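PDB 5UAM: ulvan Lyase-PL25 from Pseudoalteromonas sp. PLSV, which degrades ulvan, the main cell-wall polysaccharide of green seaweeds of the order Ulvales, as a polysaccharide lyase of family PL25. Local coordinates for residues A[75-79]-A[449-453]; A[153-158]-A[197-201]; A[335-339]-A[350-354]. One frame throughout, in Å; residues are numbered along the deposited sequence. Where two conformers were deposited one is given.

Interaction 1. Residues A[75-79]-A[449-453]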
ATOM      1  N   GLN A  75     -19.856  12.410  14.455  1.00 19.25           N
ATOM      2  CA  GLN A  75     -19.834  11.245  15.329  1.00 21.53           C
ATOM      3  C   GLN A  75     -18.899  10.184  14.765  1.00 19.15           C
ATOM      4  O   GLN A  75     -18.939   9.875  13.567  1.00 18.67           O
ATOM      5  CB  GLN A  75     -21.231  10.627  15.467  1.00 24.38           C
ATOM      6  N   TRP A  76     -18.076   9.622  15.643  1.00 17.49           N
ATOM      7  CA  TRP A  76     -17.287   8.442  15.361  1.00 15.08           C
ATOM      8  C   TRP A  76     -18.007   7.181  15.823  1.00 15.64           C
ATOM      9  O   TRP A  76     -18.685   7.163  16.856  1.00 18.56           O
ATOM     10  CB  TRP A  76     -15.953   8.505  16.118  1.00 17.07           C
ATOM     11  CG  TRP A  76     -14.959   9.473  15.574  1.00 14.85           C
ATOM     12  CD1 TRP A  76     -14.800  10.787  15.926  1.00 16.08           C
ATOM     13  CD2 TRP A  76     -13.963   9.193  14.588  1.00 15.58           C
ATOM     14  NE1 TRP A  76     -13.767  11.333  15.200  1.00 17.08           N
ATOM     15  CE2 TRP A  76     -13.237  10.377  14.380  1.00 15.78           C
ATOM     16  CE3 TRP A  76     -13.615   8.046  13.848  1.00 12.88           C
ATOM     17  CZ2 TRP A  76     -12.171  10.450  13.456  1.00 15.44           C
ATOM     18  CZ3 TRP A  76     -12.565   8.122  12.952  1.00 14.88           C
ATOM     19  CH2 TRP A  76     -11.859   9.321  12.767  1.00 15.12           C
ATOM     20  N   GLN A  77     -17.801   6.104  15.061  1.00 16.03           N
ATOM     21  CA  GLN A  77     -18.181   4.753  15.444  1.00 17.56           C
ATOM     22  C   GLN A  77     -16.945   3.873  15.470  1.00 15.30           C
ATOM     23  O   GLN A  77     -16.058   4.010  14.628  1.00 15.00           O
ATOM     24  CB  GLN A  77     -19.137   4.130  14.421  1.00 19.91           C
ATOM     25  CG  GLN A  77     -20.415   4.913  14.178  1.00 22.65           C
ATOM     26  CD  GLN A  77     -21.431   4.720  15.267  1.00 37.20           C
ATOM     27  OE1 GLN A  77     -21.780   3.593  15.615  1.00 34.03           O
ATOM     28  NE2 GLN A  77     -21.927   5.826  15.811  1.00 50.10           N
ATOM     29  N   GLY A  78     -16.899   2.955  16.421  1.00 16.61           N
ATOM     30  CA  GLY A  78     -15.808   2.025  16.520  1.00 15.65           C
ATOM     31  C   GLY A  78     -14.642   2.609  17.278  1.00 15.10           C
ATOM     32  O   GLY A  78     -14.753   3.633  17.948  1.00 16.99           O
ATOM     33  N   PRO A  79     -13.489   1.963  17.187  1.00 16.23           N
ATOM     34  CA  PRO A  79     -13.169   0.854  16.283  1.00 15.31           C
ATOM     35  C   PRO A  79     -13.750  -0.489  16.735  1.00 15.40           C
ATOM     36  O   PRO A  79     -13.973  -0.742  17.922  1.00 17.69           O
ATOM     37  CB  PRO A  79     -11.656   0.812  16.342  1.00 17.25           C
ATOM     38  CG  PRO A  79     -11.323   1.273  17.718  1.00 18.39           C
ATOM     39  CD  PRO A  79     -12.330   2.367  17.999  1.00 17.67           C
ATOM     40  N   ALA A 449      -5.949  17.106  12.083  1.00 16.70           N
ATOM     41  CA  ALA A 449      -6.644  15.884  12.427  1.00 16.12           C
ATOM     42  C   ALA A 449      -8.134  16.122  12.604  1.00 14.61           C
ATOM     43  O   ALA A 449      -8.580  17.192  13.043  1.00 18.84           O
ATOM     44  CB  ALA A 449      -6.069  15.325  13.732  1.00 20.27           C
ATOM     45  N   VAL A 450      -8.900  15.083  12.275  1.00 15.44           N
ATOM     46  CA  VAL A 450     -10.324  15.017  12.585  1.00 16.51           C
ATOM     47  C   VAL A 450     -10.431  14.552  14.032  1.00 14.80           C
ATOM     48  O   VAL A 450     -10.127  13.399  14.339  1.00 16.51           O
ATOM     49  CB  VAL A 450     -11.047  14.040  11.657  1.00 16.00           C
ATOM     50  CG1 VAL A 450     -12.530  13.964  12.023  1.00 19.21           C
ATOM     51  CG2 VAL A 450     -10.878  14.429  10.207  1.00 17.17           C
ATOM     52  N   THR A 451     -10.865  15.438  14.913  1.00 17.34           N
ATOM     53  CA  THR A 451     -10.815  15.147  16.339  1.00 16.74           C
ATOM     54  C   THR A 451     -11.945  14.222  16.777  1.00 17.67           C
ATOM     55  O   THR A 451     -12.950  14.020  16.077  1.00 17.52           O
ATOM     56  CB  THR A 451     -10.840  16.427  17.170  1.00 18.69           C
ATOM     57  OG1 THR A 451     -12.081  17.124  17.003  1.00 20.80           O
ATOM     58  CG2 THR A 451      -9.680  17.368  16.775  1.00 20.80           C
ATOM     59  N   ARG A 452     -11.749  13.645  17.959  1.00 18.64           N
ATOM     60  CA  ARG A 452     -12.732  12.777  18.591  1.00 17.04           C
ATOM     61  C   ARG A 452     -12.861  13.143  20.066  1.00 18.42           C
ATOM     62  O   ARG A 452     -11.876  13.501  20.716  1.00 19.34           O
ATOM     63  CB  ARG A 452     -12.310  11.317  18.490  1.00 14.85           C
ATOM     64  CG  ARG A 452     -13.323  10.352  19.092  1.00 15.96           C
ATOM     65  CD  ARG A 452     -13.039   8.886  18.727  1.00 15.86           C
ATOM     66  NE  ARG A 452     -14.205   8.066  19.067  1.00 16.64           N
ATOM     67  CZ  ARG A 452     -14.348   6.779  18.744  1.00 15.41           C
ATOM     68  NH1 ARG A 452     -13.371   6.128  18.133  1.00 15.72           N
ATOM     69  NH2 ARG A 452     -15.473   6.159  19.020  1.00 17.78           N
ATOM     70  N   SER A 453     -14.077  13.058  20.595  1.00 19.06           N
ATOM     71  CA  SER A 453     -14.293  13.234  22.024  1.00 21.41           C
ATOM     72  C   SER A 453     -13.526  12.170  22.788  1.00 21.18           C
ATOM     73  O   SER A 453     -13.649  10.977  22.509  1.00 20.27           O
ATOM     74  CB  SER A 453     -15.784  13.094  22.320  1.00 24.01           C
ATOM     75  OG  SER A 453     -16.022  12.735  23.662  1.00 26.02           O
TER
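The indole of W76 and the outstretched side chain of R452 lie against each other where the C-terminal tail of this seven-bladed beta-propeller meets the edge of a blade. W76 belongs to strand 75-81, the outermost strand of the sheet formed by residues 46-81, while R452 lies on the short strand 452-453, which pairs with strand 25-26. The R452 chain leaves with CG opposite the backbone N (chi1 -178°) and stays extended as far as NE, which carries it along the indole and out to the carbonyl of G78. On the way R452 CD passes over one face of the five-membered ring of W76, 4.0 Å from its centroid, in a CH-pi contact. Farther out, W76 CB sits over one face of the guanidinium, 3.5 Å from R452 NE, and the guanidinium and indole planes differ by only 18°. With its own CG turned away from the carbonyl carbon (chi1 -73°), W76 directs the pyrrole edge at the tail: NE1 donates to T451 O at 2.9 Å, an acceptor that lies close to the ring plane, although the donor stands well above the plane of that carbonyl. The benzo edge closes the contact, with W76 CZ2 3.8 Å from V450 CG1. Elsewhere the indole meets F29, nearly parallel to it, and Y69. The arginine is thoroughly satisfied, since NE forms a salt bridge with D456 of the helix 454-460 and NH1 also reaches F29 O, which helps fix the rotation of the group. G78 precedes a cis peptide bond to P79, and its carbonyl is gripped end-on: R452 NH2 approaches G78 O at 2.8 Å almost in line with the C=O bond, while R452 NH1 reaches the same oxygen at 2.9 Å from a tilted direction.

Interaction 2. Residues A[153-158]-A[197-201]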
ATOM      1  N   GLU A 153     -18.345 -11.257   9.388  1.00 17.04           N
ATOM      2  CA  GLU A 153     -18.275 -12.687   9.162  1.00 19.02           C
ATOM      3  C   GLU A 153     -17.103 -12.994   8.245  1.00 15.98           C
ATOM      4  O   GLU A 153     -16.699 -12.184   7.402  1.00 16.56           O
ATOM      5  CB  GLU A 153     -19.578 -13.253   8.592  1.00 24.10           C
ATOM      6  CG  GLU A 153     -19.933 -12.722   7.228  1.00 23.14           C
ATOM      7  CD  GLU A 153     -21.309 -13.190   6.747  1.00 43.30           C
ATOM      8  OE1 GLU A 153     -22.046 -13.799   7.555  1.00 50.77           O
ATOM      9  OE2 GLU A 153     -21.644 -12.950   5.562  1.00 36.25           O
ATOM     10  N   ASP A 154     -16.560 -14.185   8.436  1.00 18.53           N
ATOM     11  CA  ASP A 154     -15.454 -14.657   7.636  1.00 16.03           C
ATOM     12  C   ASP A 154     -15.949 -15.185   6.294  1.00 16.46           C
ATOM     13  O   ASP A 154     -16.929 -15.942   6.227  1.00 20.46           O
ATOM     14  CB  ASP A 154     -14.739 -15.779   8.389  1.00 18.25           C
ATOM     15  CG  ASP A 154     -14.253 -15.342   9.754  1.00 25.51           C
ATOM     16  OD1 ASP A 154     -13.713 -14.222   9.851  1.00 21.92           O
ATOM     17  OD2 ASP A 154     -14.430 -16.096  10.744  1.00 33.81           O
ATOM     18  N   LEU A 155     -15.261 -14.848   5.214  0.68 15.98           N
ATOM     19  CA  LEU A 155     -15.488 -15.557   3.954  0.68 16.85           C
ATOM     20  C   LEU A 155     -14.323 -16.448   3.574  0.68 19.13           C
ATOM     21  O   LEU A 155     -14.521 -17.557   3.087  0.68 21.69           O
ATOM     22  CB  LEU A 155     -15.739 -14.572   2.805  0.68 20.82           C
ATOM     23  CG  LEU A 155     -16.916 -13.620   2.983  0.68 17.54           C
ATOM     24  CD1 LEU A 155     -17.132 -12.811   1.713  0.68 17.94           C
ATOM     25  CD2 LEU A 155     -18.188 -14.389   3.346  0.68 23.29           C
ATOM     26  N   ASN A 156     -13.138 -16.015   3.918  1.00 23.10           N
ATOM     27  CA  ASN A 156     -11.870 -16.536   3.457  1.00 20.86           C
ATOM     28  C   ASN A 156     -12.004 -17.349   2.179  1.00 21.84           C
ATOM     29  O   ASN A 156     -11.795 -18.565   2.181  1.00 22.86           O
ATOM     30  CB  ASN A 156     -11.304 -17.349   4.609  1.00 21.02           C
ATOM     31  CG  ASN A 156     -11.235 -16.529   5.883  1.00 22.79           C
ATOM     32  OD1 ASN A 156     -11.093 -15.302   5.816  1.00 18.75           O
ATOM     33  ND2 ASN A 156     -11.354 -17.184   7.044  1.00 24.28           N
ATOM     34  N   ASN A 157     -12.370 -16.662   1.092  1.00 19.80           N
ATOM     35  CA  ASN A 157     -12.677 -17.262  -0.203  1.00 15.36           C
ATOM     36  C   ASN A 157     -11.665 -16.839  -1.276  1.00 15.35           C
ATOM     37  O   ASN A 157     -11.949 -16.909  -2.484  1.00 16.90           O
ATOM     38  CB  ASN A 157     -14.088 -16.864  -0.648  1.00 17.81           C
ATOM     39  CG  ASN A 157     -14.245 -15.364  -0.793  1.00 15.97           C
ATOM     40  OD1 ASN A 157     -13.357 -14.615  -0.428  1.00 15.47           O
ATOM     41  ND2 ASN A 157     -15.377 -14.920  -1.303  1.00 16.71           N
ATOM     42  N   ILE A 158     -10.504 -16.392  -0.834  1.00 15.82           N
ATOM     43  CA  ILE A 158      -9.357 -16.062  -1.668  1.00 14.49           C
ATOM     44  C   ILE A 158      -8.255 -17.039  -1.295  1.00 15.39           C
ATOM     45  O   ILE A 158      -8.325 -17.717  -0.268  1.00 16.13           O
ATOM     46  CB  ILE A 158      -8.894 -14.613  -1.454  1.00 15.56           C
ATOM     47  CG1 ILE A 158      -8.567 -14.337   0.026  1.00 16.05           C
ATOM     48  CG2 ILE A 158     -10.005 -13.658  -1.927  1.00 17.25           C
ATOM     49  CD1 ILE A 158      -8.043 -12.965   0.306  1.00 16.27           C
ATOM     50  N   GLY A 197     -17.778  -9.923  -4.343  1.00 14.76           N
ATOM     51  CA  GLY A 197     -16.777 -10.487  -3.462  1.00 15.68           C
ATOM     52  C   GLY A 197     -17.183 -11.767  -2.776  1.00 15.53           C
ATOM     53  O   GLY A 197     -16.465 -12.227  -1.877  1.00 15.25           O
ATOM     54  N   ARG A 198     -18.299 -12.363  -3.182  1.00 14.84           N
ATOM     55  CA  ARG A 198     -18.771 -13.602  -2.570  1.00 15.05           C
ATOM     56  C   ARG A 198     -18.069 -14.816  -3.159  1.00 15.50           C
ATOM     57  O   ARG A 198     -17.900 -15.823  -2.463  1.00 17.39           O
ATOM     58  CB  ARG A 198     -20.290 -13.701  -2.704  1.00 17.09           C
ATOM     59  CG  ARG A 198     -21.028 -12.538  -2.069  1.00 19.21           C
ATOM     60  CD  ARG A 198     -20.858 -12.528  -0.566  1.00 22.58           C
ATOM     61  NE  ARG A 198     -21.382 -11.303   0.043  1.00 20.40           N
ATOM     62  CZ  ARG A 198     -21.627 -11.166   1.341  1.00 22.63           C
ATOM     63  NH1 ARG A 198     -21.425 -12.181   2.181  1.00 21.79           N
ATOM     64  NH2 ARG A 198     -22.087 -10.015   1.795  1.00 20.31           N
ATOM     65  N   THR A 199     -17.655 -14.750  -4.428  1.00 15.77           N
ATOM     66  CA  THR A 199     -16.793 -15.769  -5.013  1.00 16.44           C
ATOM     67  C   THR A 199     -15.772 -15.094  -5.916  1.00 18.20           C
ATOM     68  O   THR A 199     -16.041 -14.064  -6.540  1.00 17.86           O
ATOM     69  CB  THR A 199     -17.562 -16.824  -5.809  1.00 22.38           C
ATOM     70  OG1 THR A 199     -18.076 -16.242  -6.991  1.00 23.94           O
ATOM     71  CG2 THR A 199     -18.728 -17.350  -5.024  1.00 21.72           C
ATOM     72  N   PHE A 200     -14.585 -15.685  -5.963  1.00 16.66           N
ATOM     73  CA  PHE A 200     -13.478 -15.178  -6.758  1.00 14.70           C
ATOM     74  C   PHE A 200     -13.025 -16.251  -7.723  1.00 16.67           C
ATOM     75  O   PHE A 200     -13.008 -17.437  -7.387  1.00 18.89           O
ATOM     76  CB  PHE A 200     -12.287 -14.793  -5.883  1.00 14.83           C
ATOM     77  CG  PHE A 200     -12.430 -13.460  -5.214  1.00 12.77           C
ATOM     78  CD1 PHE A 200     -13.086 -13.344  -3.994  1.00 15.85           C
ATOM     79  CD2 PHE A 200     -11.927 -12.326  -5.798  1.00 13.29           C
ATOM     80  CE1 PHE A 200     -13.211 -12.107  -3.373  1.00 15.56           C
ATOM     81  CE2 PHE A 200     -12.050 -11.091  -5.199  1.00 14.14           C
ATOM     82  CZ  PHE A 200     -12.701 -10.981  -3.981  1.00 15.52           C
ATOM     83  N   ALA A 201     -12.677 -15.822  -8.926  1.00 15.05           N
ATOM     84  CA  ALA A 201     -12.059 -16.700  -9.905  1.00 15.16           C
ATOM     85  C   ALA A 201     -10.614 -17.007  -9.513  1.00 14.67           C
ATOM     86  O   ALA A 201     -10.011 -16.348  -8.657  1.00 15.82           O
ATOM     87  CB  ALA A 201     -12.123 -16.073 -11.302  1.00 17.52           C
TER
HETATM   88  O   HOH W   1     -22.480 -10.329   4.718  1.00 18.68           O
HETATM   89  O   HOH W   2     -14.139 -17.741  -4.102  1.00 19.43           O
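The side-chain amide of N157 bridges to the backbone of the 197-201 loop through a single nitrogen. N157 ND2 donates to G197 O at 3.0 Å, in the amide plane, and more weakly to R198 O at 2.9 Å, while OD1 accepts from H140 ND1 on the neighbouring strand 139-143. Both ends of the amide are thus used, which fixes its flip, and its plane stands nearly perpendicular to the F200 ring. With an alanine here, the carbonyls of G197 and R198 would probably lose this donor and H140 ND1 its acceptor. Backbone groups are joined by water: one molecule donates to N157 O and accepts from F200 N, both at 2.8 Å. A second water links E153 OE2 to R198 NH2, alongside a long, weak salt bridge of 3.5 Å between E153 OE2 and R198 NH1; R198 also makes a cation-pi contact with Y111. Beside these polar contacts, I158 CG2 lies over one face of F200, 4.0 Å from the ring centroid. Residues 193-200 follow the Asp-box pattern of BNR repeats, S-x-D-x-G-x-T-F, with S193 and D195 bonding inside the loop, and here this propeller hairpin turn packs against the chain leaving the preceding blade.

Interaction 3. Residues A[335-339]-A[350-354]. With EDO (1,2-ethanediol), chain H.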
ATOM      1  N   LYS A 335      15.900   5.406   2.588  1.00 16.15           N
ATOM      2  CA  LYS A 335      15.423   5.700   1.250  1.00 15.86           C
ATOM      3  C   LYS A 335      14.446   6.862   1.273  1.00 17.01           C
ATOM      4  O   LYS A 335      13.622   6.980   2.187  1.00 16.74           O
ATOM      5  CB  LYS A 335      14.740   4.459   0.658  1.00 16.51           C
ATOM      6  CG  LYS A 335      15.651   3.237   0.633  1.00 16.21           C
ATOM      7  CD  LYS A 335      14.886   1.980   0.268  1.00 15.54           C
ATOM      8  CE  LYS A 335      15.742   0.751   0.409  1.00 20.06           C
ATOM      9  NZ  LYS A 335      16.044   0.473   1.827  1.00 23.38           N
ATOM     10  N   GLN A 336      14.543   7.703   0.250  1.00 16.16           N
ATOM     11  CA  GLN A 336      13.757   8.924   0.107  1.00 16.52           C
ATOM     12  C   GLN A 336      12.851   8.840  -1.114  1.00 14.49           C
ATOM     13  O   GLN A 336      13.258   8.322  -2.165  1.00 15.20           O
ATOM     14  CB  GLN A 336      14.681  10.121  -0.091  1.00 17.47           C
ATOM     15  CG  GLN A 336      15.767  10.263   0.970  1.00 18.27           C
ATOM     16  CD  GLN A 336      16.921   9.300   0.787  1.00 18.81           C
ATOM     17  OE1 GLN A 336      17.439   9.136  -0.311  1.00 19.07           O
ATOM     18  NE2 GLN A 336      17.364   8.698   1.877  1.00 19.19           N
ATOM     19  N   THR A 337      11.637   9.377  -0.998  1.00 15.03           N
ATOM     20  CA  THR A 337      10.702   9.407  -2.119  1.00 14.16           C
ATOM     21  C   THR A 337      11.213  10.325  -3.216  1.00 13.90           C
ATOM     22  O   THR A 337      11.673  11.437  -2.950  1.00 15.15           O
ATOM     23  CB  THR A 337       9.340   9.935  -1.664  1.00 14.70           C
ATOM     24  OG1 THR A 337       9.075   9.514  -0.327  1.00 15.81           O
ATOM     25  CG2 THR A 337       8.237   9.438  -2.577  1.00 15.09           C
ATOM     26  N   ARG A 338      11.094   9.847  -4.458  1.00 14.24           N
ATOM     27  CA  ARG A 338      11.408  10.595  -5.667  1.00 13.69           C
ATOM     28  C   ARG A 338      10.227  10.520  -6.628  1.00 13.48           C
ATOM     29  O   ARG A 338       9.428   9.577  -6.582  1.00 14.65           O
ATOM     30  CB  ARG A 338      12.642  10.021  -6.356  1.00 15.27           C
ATOM     31  CG  ARG A 338      13.872  10.012  -5.472  1.00 16.74           C
ATOM     32  CD  ARG A 338      14.373   8.609  -5.172  1.00 17.92           C
ATOM     33  NE  ARG A 338      15.421   8.663  -4.159  1.00 16.68           N
ATOM     34  CZ  ARG A 338      16.697   8.929  -4.394  1.00 17.52           C
ATOM     35  NH1 ARG A 338      17.124   9.181  -5.625  1.00 22.41           N
ATOM     36  NH2 ARG A 338      17.566   8.964  -3.397  1.00 21.00           N
ATOM     37  N   HIS A 339      10.117  11.525  -7.505  1.00 15.26           N
ATOM     38  CA  HIS A 339       8.971  11.634  -8.401  1.00 14.84           C
ATOM     39  C   HIS A 339       9.409  11.405  -9.841  1.00 14.61           C
ATOM     40  O   HIS A 339      10.398  12.002 -10.291  1.00 16.59           O
ATOM     41  CB  HIS A 339       8.299  13.006  -8.288  1.00 14.17           C
ATOM     42  CG  HIS A 339       6.951  13.021  -8.913  1.00 14.13           C
ATOM     43  ND1 HIS A 339       5.868  12.429  -8.303  1.00 15.08           N
ATOM     44  CD2 HIS A 339       6.520  13.450 -10.123  1.00 15.48           C
ATOM     45  CE1 HIS A 339       4.817  12.531  -9.092  1.00 13.80           C
ATOM     46  NE2 HIS A 339       5.183  13.153 -10.195  1.00 14.98           N
ATOM     47  N   GLY A 350      12.878  11.644 -11.371  1.00 17.51           N
ATOM     48  CA  GLY A 350      13.749  10.932 -10.468  1.00 19.10           C
ATOM     49  C   GLY A 350      14.294  11.783  -9.349  1.00 19.53           C
ATOM     50  O   GLY A 350      15.079  11.280  -8.546  1.00 20.79           O
ATOM     51  N   ASP A 351      13.911  13.053  -9.283  1.00 18.92           N
ATOM     52  CA  ASP A 351      14.393  13.937  -8.227  1.00 20.18           C
ATOM     53  C   ASP A 351      13.686  13.650  -6.909  1.00 18.10           C
ATOM     54  O   ASP A 351      12.514  13.267  -6.875  1.00 17.27           O
ATOM     55  CB  ASP A 351      14.161  15.390  -8.630  1.00 21.87           C
ATOM     56  CG  ASP A 351      14.834  15.742  -9.950  1.00 31.06           C
ATOM     57  OD1 ASP A 351      16.081  15.769  -9.972  1.00 33.38           O
ATOM     58  OD2 ASP A 351      14.118  15.965 -10.955  1.00 32.09           O
ATOM     59  N   LYS A 352      14.424  13.827  -5.812  1.00 18.62           N
ATOM     60  CA  LYS A 352      13.851  13.671  -4.481  1.00 17.24           C
ATOM     61  C   LYS A 352      12.779  14.725  -4.260  1.00 17.45           C
ATOM     62  O   LYS A 352      12.927  15.888  -4.658  1.00 20.71           O
ATOM     63  CB  LYS A 352      14.934  13.865  -3.413  1.00 19.71           C
ATOM     64  CG  LYS A 352      15.975  12.766  -3.335  1.00 22.84           C
ATOM     65  CD  LYS A 352      17.032  13.108  -2.279  1.00 26.71           C
ATOM     66  CE  LYS A 352      18.090  12.042  -2.172  1.00 32.95           C
ATOM     67  NZ  LYS A 352      19.151  12.478  -1.213  1.00 34.06           N
ATOM     68  N   VAL A 353      11.699  14.314  -3.602  1.00 15.20           N
ATOM     69  CA  VAL A 353      10.652  15.253  -3.216  1.00 16.83           C
ATOM     70  C   VAL A 353      11.190  16.262  -2.215  1.00 17.31           C
ATOM     71  O   VAL A 353      11.052  17.477  -2.399  1.00 18.83           O
ATOM     72  CB  VAL A 353       9.432  14.494  -2.662  1.00 18.16           C
ATOM     73  CG1 VAL A 353       8.400  15.474  -2.120  1.00 18.19           C
ATOM     74  CG2 VAL A 353       8.793  13.587  -3.741  1.00 16.88           C
ATOM     75  N   ILE A 354      11.818  15.780  -1.146  1.00 18.64           N
ATOM     76  CA  ILE A 354      12.401  16.645  -0.122  1.00 17.42           C
ATOM     77  C   ILE A 354      13.856  16.896  -0.512  1.00 18.82           C
ATOM     78  O   ILE A 354      14.665  15.955  -0.468  1.00 21.39           O
ATOM     79  CB  ILE A 354      12.291  16.016   1.271  1.00 17.65           C
ATOM     80  CG1 ILE A 354      10.816  15.716   1.576  1.00 18.94           C
ATOM     81  CG2 ILE A 354      12.897  16.980   2.294  1.00 20.01           C
ATOM     82  CD1 ILE A 354      10.561  14.980   2.903  1.00 23.71           C
TER
HETATM   83  C1  EDO H 506      13.214  -1.878   2.585  1.00 42.84           C
HETATM   84  O1  EDO H 506      13.220  -0.435   2.654  1.00 26.48           O
HETATM   85  C2  EDO H 506      13.855  -2.390   1.288  1.00 35.03           C
HETATM   86  O2  EDO H 506      15.294  -2.268   1.332  1.00 37.47           O
HETATM   87  O   HOH W   3      11.879  12.728  -0.404  1.00 17.77           O
HETATM   88  O   HOH W   4      15.805   8.758  -8.181  1.00 24.33           O
HETATM   89  O   HOH W   5      11.518  14.575 -10.651  1.00 24.38           O
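Over the centre of one face of the R338 guanidinium lies K352 CG, 4.0 Å from R338 CZ, while the rim of the same group is taken up by polar partners close to its plane. R338 NE donates to Q336 O and NH2 to Q336 OE1, at 3.0 and 3.1 Å respectively, so the arginine holds its own strand side-on; Q336 NE2 in turn donates to R359 O, and a water joins R338 NH1 to G350 O. A bend at chi2 (116°) folds the R338 chain back toward Q336. K352, extended beyond CG, runs alongside it, with CE 3.4 Å from R338 NH2. The two cationic ends come within 4.4 Å (R338 NH2 to K352 NZ), a proximity probably eased by Q336 OE1 and by Y357 O, which accepts from NZ.

The backbones form an antiparallel hairpin, with R338 and K352 as a non-hydrogen-bonded pair. V353 N donates to T337 O at 3.0 Å and H339 N to D351 O. Beyond this, G350 N reaches H339 O at 2.7 Å, while D351 N meets that oxygen through a water; with the positive phi of G350 (100°), this is consistent with a G1-type beta bulge. V353 CG2 packs against the T337 carbonyl. At the other end, K335 NZ holds both hydroxyls of an ethanediol, probably from the crystallisation liquor.

Strand 347-352 is the outermost of its four-stranded blade, and strand 336-342 also pairs with strand 317-324. H339 is bonded to H318 of its own blade and to Y375 of the next, and V353 touches Y375 and W390, so the hairpin meets strands 373-381 and 384-392 of that next blade.

Overall arrangement
The three contacts lie at separate places around the propeller and do not touch. Interaction 1 ties the chain's tail to the blade of residues 46-81, interaction 2 joins two successive blades, and interaction 3 lies within one blade, at its outer hairpin. Interactions 2 and 3 lie on opposite sides of the chain's centre, their centres 38 Å apart; interaction 1 is 30 Å from interaction 2 and 33 Å from interaction 3, centre to centre. Interaction 2 is nearest to catalysis: the I158 side chain is about 11 Å from that of Y164, the proton acceptor, and about 12 Å from that of substrate-binding R180. In interaction 3, the side chain of T337 is about 9 Å from a bound potassium ion.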